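Local atomic coordinates of Cog5 (Kluyveromyces lactis, PDB entry 4U6U), a protein that pairs with Cog7 within the conserved oligomeric Golgi complex, a multisubunit tethering complex thought to act in vesicle fusion at the Golgi. Residues Asn121-Ile135 with Asn185-Cys199. The protein carries 7 engineered substitutions. Residues are numbered along the deposited sequence; the frame is centred on the assembly and turned at random.
Sequences NLKMENNPKRIVTLI and NRNSILTLQNLMAAC. Engineered in segment 185-199: Ala-197 (natural residue Glu), Ala-198 (natural residue Glu).
Met-124 meets Leu-192 and Thr-191, and Ile-135 meets Leu-195, where the short helix 122-126 and the start of helix 128-141 face the C-terminal end of helix 175-192 and the residues that follow it. With chi1 near -169° the Met-124 chain leaves its helix opposite the backbone N, and bends at chi2 and chi3 bring CE to 3.7 Å from CB of Leu-192. Its CG and CE both lie 3.5 Å from OG1 of Thr-191, the two side chains running in opposite senses. Leu-195, just past the helix and after a cis peptide bond, divides the work between its methyls: CD1 packs 3.8 Å from CD1 of Ile-135 and also touches CG2 of Ile-131, while CD2 reaches CG2 of Val-132 at 3.7 Å. SG of Cys-199 closes the row against Val-132 CG1 and Ile-135 CG2. At the polar end, ND2 of Asn-121 donates to OD1 of Asn-185 (3.0 Å, N-H...O 165°) across perpendicular amide planes; its OD1 takes a weak bond from Ser-188 OG and a hydrogen bond from NZ of Lys-157 in helix 143-167. Dispersion contacts of Met-124, Leu-195 and Ile-135 thus supply most of the contact, while bonds to both oxygen and nitrogen fix the Asn-121 amide's flip at one edge.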
# COMPACT_ATOMS: atom_id res chain seq x y z
N ASN B 121 15.87 5.85 15.66
CA ASN B 121 17.11 5.06 15.76
C ASN B 121 17.13 3.99 16.84
O ASN B 121 17.75 2.94 16.65
CB ASN B 121 18.32 5.98 15.99
CG ASN B 121 18.90 6.55 14.70
OD1 ASN B 121 18.35 6.36 13.61
ND2 ASN B 121 20.03 7.25 14.82
N LEU B 122 16.46 4.25 17.97
CA LEU B 122 16.33 3.30 19.07
C LEU B 122 15.40 2.18 18.70
O LEU B 122 15.78 1.01 18.70
CB LEU B 122 15.80 3.99 20.34
CG LEU B 122 16.74 4.69 21.33
CD1 LEU B 122 17.24 6.04 20.81
CD2 LEU B 122 16.04 4.83 22.67
N LYS B 123 14.16 2.55 18.38
CA LYS B 123 13.13 1.62 17.96
C LYS B 123 13.63 0.79 16.78
O LYS B 123 13.24 -0.36 16.60
CB LYS B 123 11.84 2.34 17.56
CG LYS B 123 11.54 3.61 18.33
CD LYS B 123 10.66 3.37 19.53
CE LYS B 123 9.81 4.60 19.82
NZ LYS B 123 8.80 4.84 18.74
N MET B 124 14.48 1.42 15.98
CA MET B 124 15.14 0.75 14.86
C MET B 124 15.83 -0.54 15.26
O MET B 124 15.83 -1.50 14.50
CB MET B 124 16.15 1.69 14.19
CG MET B 124 16.64 1.13 12.89
SD MET B 124 15.36 1.24 11.61
CE MET B 124 15.54 -0.40 10.95
N GLU B 125 16.50 -0.55 16.42
CA GLU B 125 17.11 -1.78 16.93
C GLU B 125 16.22 -2.49 17.98
O GLU B 125 16.21 -3.72 18.05
CB GLU B 125 18.50 -1.51 17.49
CG GLU B 125 19.57 -1.27 16.42
CD GLU B 125 20.37 -2.53 16.08
OE1 GLU B 125 20.86 -2.63 14.93
OE2 GLU B 125 20.51 -3.42 16.95
N ASN B 126 15.49 -1.71 18.78
CA ASN B 126 14.70 -2.22 19.91
C ASN B 126 13.45 -2.99 19.49
O ASN B 126 13.12 -4.01 20.07
CB ASN B 126 14.28 -1.08 20.84
CG ASN B 126 15.46 -0.42 21.53
OD1 ASN B 126 16.58 -0.92 21.48
ND2 ASN B 126 15.22 0.74 22.14
N ASN B 127 12.74 -2.45 18.50
CA ASN B 127 11.54 -3.10 17.96
C ASN B 127 11.67 -3.43 16.48
O ASN B 127 10.99 -2.82 15.66
CB ASN B 127 10.33 -2.19 18.16
CG ASN B 127 9.45 -2.62 19.30
OD1 ASN B 127 8.68 -3.58 19.18
ND2 ASN B 127 9.54 -1.91 20.42
N PRO B 128 12.51 -4.41 16.12
CA PRO B 128 12.59 -4.72 14.70
C PRO B 128 11.33 -5.43 14.26
O PRO B 128 10.88 -5.26 13.13
CB PRO B 128 13.81 -5.66 14.60
CG PRO B 128 14.47 -5.60 15.95
CD PRO B 128 13.39 -5.27 16.92
N LYS B 129 10.75 -6.20 15.18
CA LYS B 129 9.54 -6.95 14.88
C LYS B 129 8.34 -6.02 14.65
O LYS B 129 7.49 -6.28 13.80
CB LYS B 129 9.27 -7.96 16.01
CG LYS B 129 10.52 -8.77 16.34
CD LYS B 129 10.29 -9.76 17.47
CE LYS B 129 11.62 -10.28 18.00
NZ LYS B 129 11.43 -11.16 19.19
N ARG B 130 8.30 -4.90 15.38
CA ARG B 130 7.23 -3.92 15.20
C ARG B 130 7.29 -3.28 13.81
O ARG B 130 6.29 -3.21 13.11
CB ARG B 130 7.30 -2.83 16.27
CG ARG B 130 6.39 -1.64 15.97
CD ARG B 130 5.84 -0.97 17.23
NE ARG B 130 5.08 0.23 16.90
CZ ARG B 130 3.83 0.47 17.28
NH1 ARG B 130 3.16 -0.42 18.03
NH2 ARG B 130 3.24 1.61 16.92
N ILE B 131 8.48 -2.83 13.43
CA ILE B 131 8.71 -2.16 12.15
C ILE B 131 8.48 -3.06 10.95
O ILE B 131 7.92 -2.62 9.95
CB ILE B 131 10.15 -1.58 12.10
CG1 ILE B 131 10.26 -0.39 13.05
CG2 ILE B 131 10.53 -1.15 10.69
CD1 ILE B 131 11.63 0.17 13.19
N VAL B 132 8.90 -4.32 11.05
CA VAL B 132 8.63 -5.29 9.99
C VAL B 132 7.13 -5.38 9.74
O VAL B 132 6.69 -5.43 8.59
CB VAL B 132 9.19 -6.69 10.32
CG1 VAL B 132 8.67 -7.72 9.34
CG2 VAL B 132 10.71 -6.67 10.27
N THR B 133 6.34 -5.35 10.81
CA THR B 133 4.89 -5.43 10.69
C THR B 133 4.36 -4.22 9.92
O THR B 133 3.51 -4.35 9.04
CB THR B 133 4.18 -5.53 12.08
OG1 THR B 133 4.81 -6.53 12.89
CG2 THR B 133 2.69 -5.87 11.92
N LEU B 134 4.88 -3.03 10.25
CA LEU B 134 4.52 -1.81 9.55
C LEU B 134 4.85 -1.87 8.06
O LEU B 134 4.04 -1.49 7.22
CB LEU B 134 5.21 -0.60 10.19
CG LEU B 134 4.50 0.10 11.35
CD1 LEU B 134 2.99 -0.00 11.19
CD2 LEU B 134 4.96 -0.43 12.71
N ILE B 135 6.04 -2.37 7.72
CA ILE B 135 6.46 -2.48 6.32
C ILE B 135 5.51 -3.37 5.53
O ILE B 135 4.97 -2.94 4.50
CB ILE B 135 7.89 -3.05 6.17
CG1 ILE B 135 8.92 -2.04 6.71
CG2 ILE B 135 8.20 -3.37 4.71
CD1 ILE B 135 10.37 -2.47 6.54
N ASN B 185 23.48 6.86 11.99
CA ASN B 185 22.40 6.78 11.01
C ASN B 185 22.72 5.75 9.93
O ASN B 185 21.85 4.98 9.53
CB ASN B 185 22.15 8.16 10.36
CG ASN B 185 21.26 9.07 11.21
OD1 ASN B 185 20.92 8.76 12.36
ND2 ASN B 185 20.87 10.20 10.64
N ARG B 186 23.98 5.76 9.47
CA ARG B 186 24.48 4.80 8.48
C ARG B 186 24.15 3.38 8.88
O ARG B 186 23.75 2.56 8.05
CB ARG B 186 26.00 4.97 8.31
CG ARG B 186 26.83 3.68 8.15
CD ARG B 186 26.70 3.11 6.73
NE ARG B 186 27.70 2.08 6.43
CZ ARG B 186 27.78 0.89 7.02
NH1 ARG B 186 26.90 0.52 7.94
NH2 ARG B 186 28.73 0.04 6.65
N ASN B 187 24.36 3.09 10.16
CA ASN B 187 24.01 1.80 10.75
C ASN B 187 22.50 1.55 10.78
O ASN B 187 22.05 0.44 10.49
CB ASN B 187 24.60 1.68 12.16
CG ASN B 187 26.07 1.32 12.14
OD1 ASN B 187 26.59 0.86 11.12
ND2 ASN B 187 26.75 1.53 13.27
N SER B 188 21.74 2.59 11.13
CA SER B 188 20.28 2.49 11.18
C SER B 188 19.73 2.14 9.80
O SER B 188 18.73 1.45 9.68
CB SER B 188 19.65 3.81 11.66
OG SER B 188 19.36 3.76 13.04
N ILE B 189 20.41 2.64 8.78
CA ILE B 189 20.05 2.37 7.40
C ILE B 189 20.50 0.96 7.00
O ILE B 189 19.82 0.28 6.22
CB ILE B 189 20.66 3.43 6.46
CG1 ILE B 189 19.99 4.77 6.74
CG2 ILE B 189 20.50 3.05 4.99
CD1 ILE B 189 20.33 5.82 5.75
N LEU B 190 21.62 0.53 7.56
CA LEU B 190 22.14 -0.82 7.31
C LEU B 190 21.10 -1.82 7.79
O LEU B 190 20.78 -2.79 7.10
CB LEU B 190 23.49 -1.02 8.01
CG LEU B 190 24.28 -2.33 7.93
CD1 LEU B 190 23.92 -3.27 9.08
CD2 LEU B 190 24.09 -3.03 6.59
N THR B 191 20.57 -1.56 8.98
CA THR B 191 19.59 -2.45 9.58
C THR B 191 18.17 -2.26 9.03
O THR B 191 17.34 -3.13 9.22
CB THR B 191 19.56 -2.31 11.14
OG1 THR B 191 18.89 -1.10 11.52
CG2 THR B 191 20.98 -2.30 11.72
N LEU B 192 17.88 -1.14 8.37
CA LEU B 192 16.56 -0.94 7.75
C LEU B 192 16.40 -1.73 6.46
O LEU B 192 15.32 -2.24 6.14
CB LEU B 192 16.27 0.54 7.47
CG LEU B 192 14.91 0.77 6.79
CD1 LEU B 192 13.78 0.29 7.68
CD2 LEU B 192 14.65 2.21 6.37
N GLN B 193 17.48 -1.82 5.70
CA GLN B 193 17.44 -2.48 4.42
C GLN B 193 17.46 -4.00 4.56
O GLN B 193 17.42 -4.72 3.57
CB GLN B 193 18.59 -1.98 3.55
CG GLN B 193 19.95 -2.49 3.94
CD GLN B 193 21.06 -1.72 3.24
OE1 GLN B 193 20.80 -0.76 2.51
NE2 GLN B 193 22.30 -2.14 3.48
N ASN B 194 17.52 -4.49 5.80
CA ASN B 194 17.68 -5.93 6.05
C ASN B 194 16.53 -6.97 6.01
O ASN B 194 16.70 -7.90 5.22
CB ASN B 194 18.39 -6.10 7.40
CG ASN B 194 19.91 -5.98 7.27
OD1 ASN B 194 20.46 -6.09 6.17
ND2 ASN B 194 20.58 -5.74 8.39
N LEU B 195 15.38 -6.95 6.72
CA LEU B 195 14.51 -5.91 7.31
C LEU B 195 13.56 -5.49 6.21
O LEU B 195 12.37 -5.82 6.28
CB LEU B 195 15.22 -4.73 7.94
CG LEU B 195 14.49 -4.25 9.21
CD1 LEU B 195 13.18 -3.50 8.92
CD2 LEU B 195 14.23 -5.41 10.17
N MET B 196 14.03 -4.76 5.20
CA MET B 196 13.16 -4.55 4.05
C MET B 196 13.17 -5.80 3.19
O MET B 196 12.12 -6.25 2.71
CB MET B 196 13.57 -3.33 3.24
CG MET B 196 12.97 -2.05 3.76
SD MET B 196 13.18 -0.63 2.66
CE MET B 196 12.15 -1.08 1.26
N ALA B 197 14.35 -6.39 3.02
CA ALA B 197 14.49 -7.62 2.26
C ALA B 197 13.84 -8.81 2.98
O ALA B 197 13.43 -9.77 2.34
CB ALA B 197 15.95 -7.91 1.98
N ALA B 198 13.72 -8.72 4.30
CA ALA B 198 13.17 -9.80 5.11
C ALA B 198 11.68 -9.94 4.84
O ALA B 198 11.07 -10.97 5.14
CB ALA B 198 13.42 -9.54 6.59
N CYS B 199 11.10 -8.89 4.28
CA CYS B 199 9.70 -8.88 3.90
C CYS B 199 9.52 -9.34 2.46
O CYS B 199 9.85 -8.61 1.52
CB CYS B 199 9.12 -7.49 4.11
SG CYS B 199 9.38 -6.91 5.81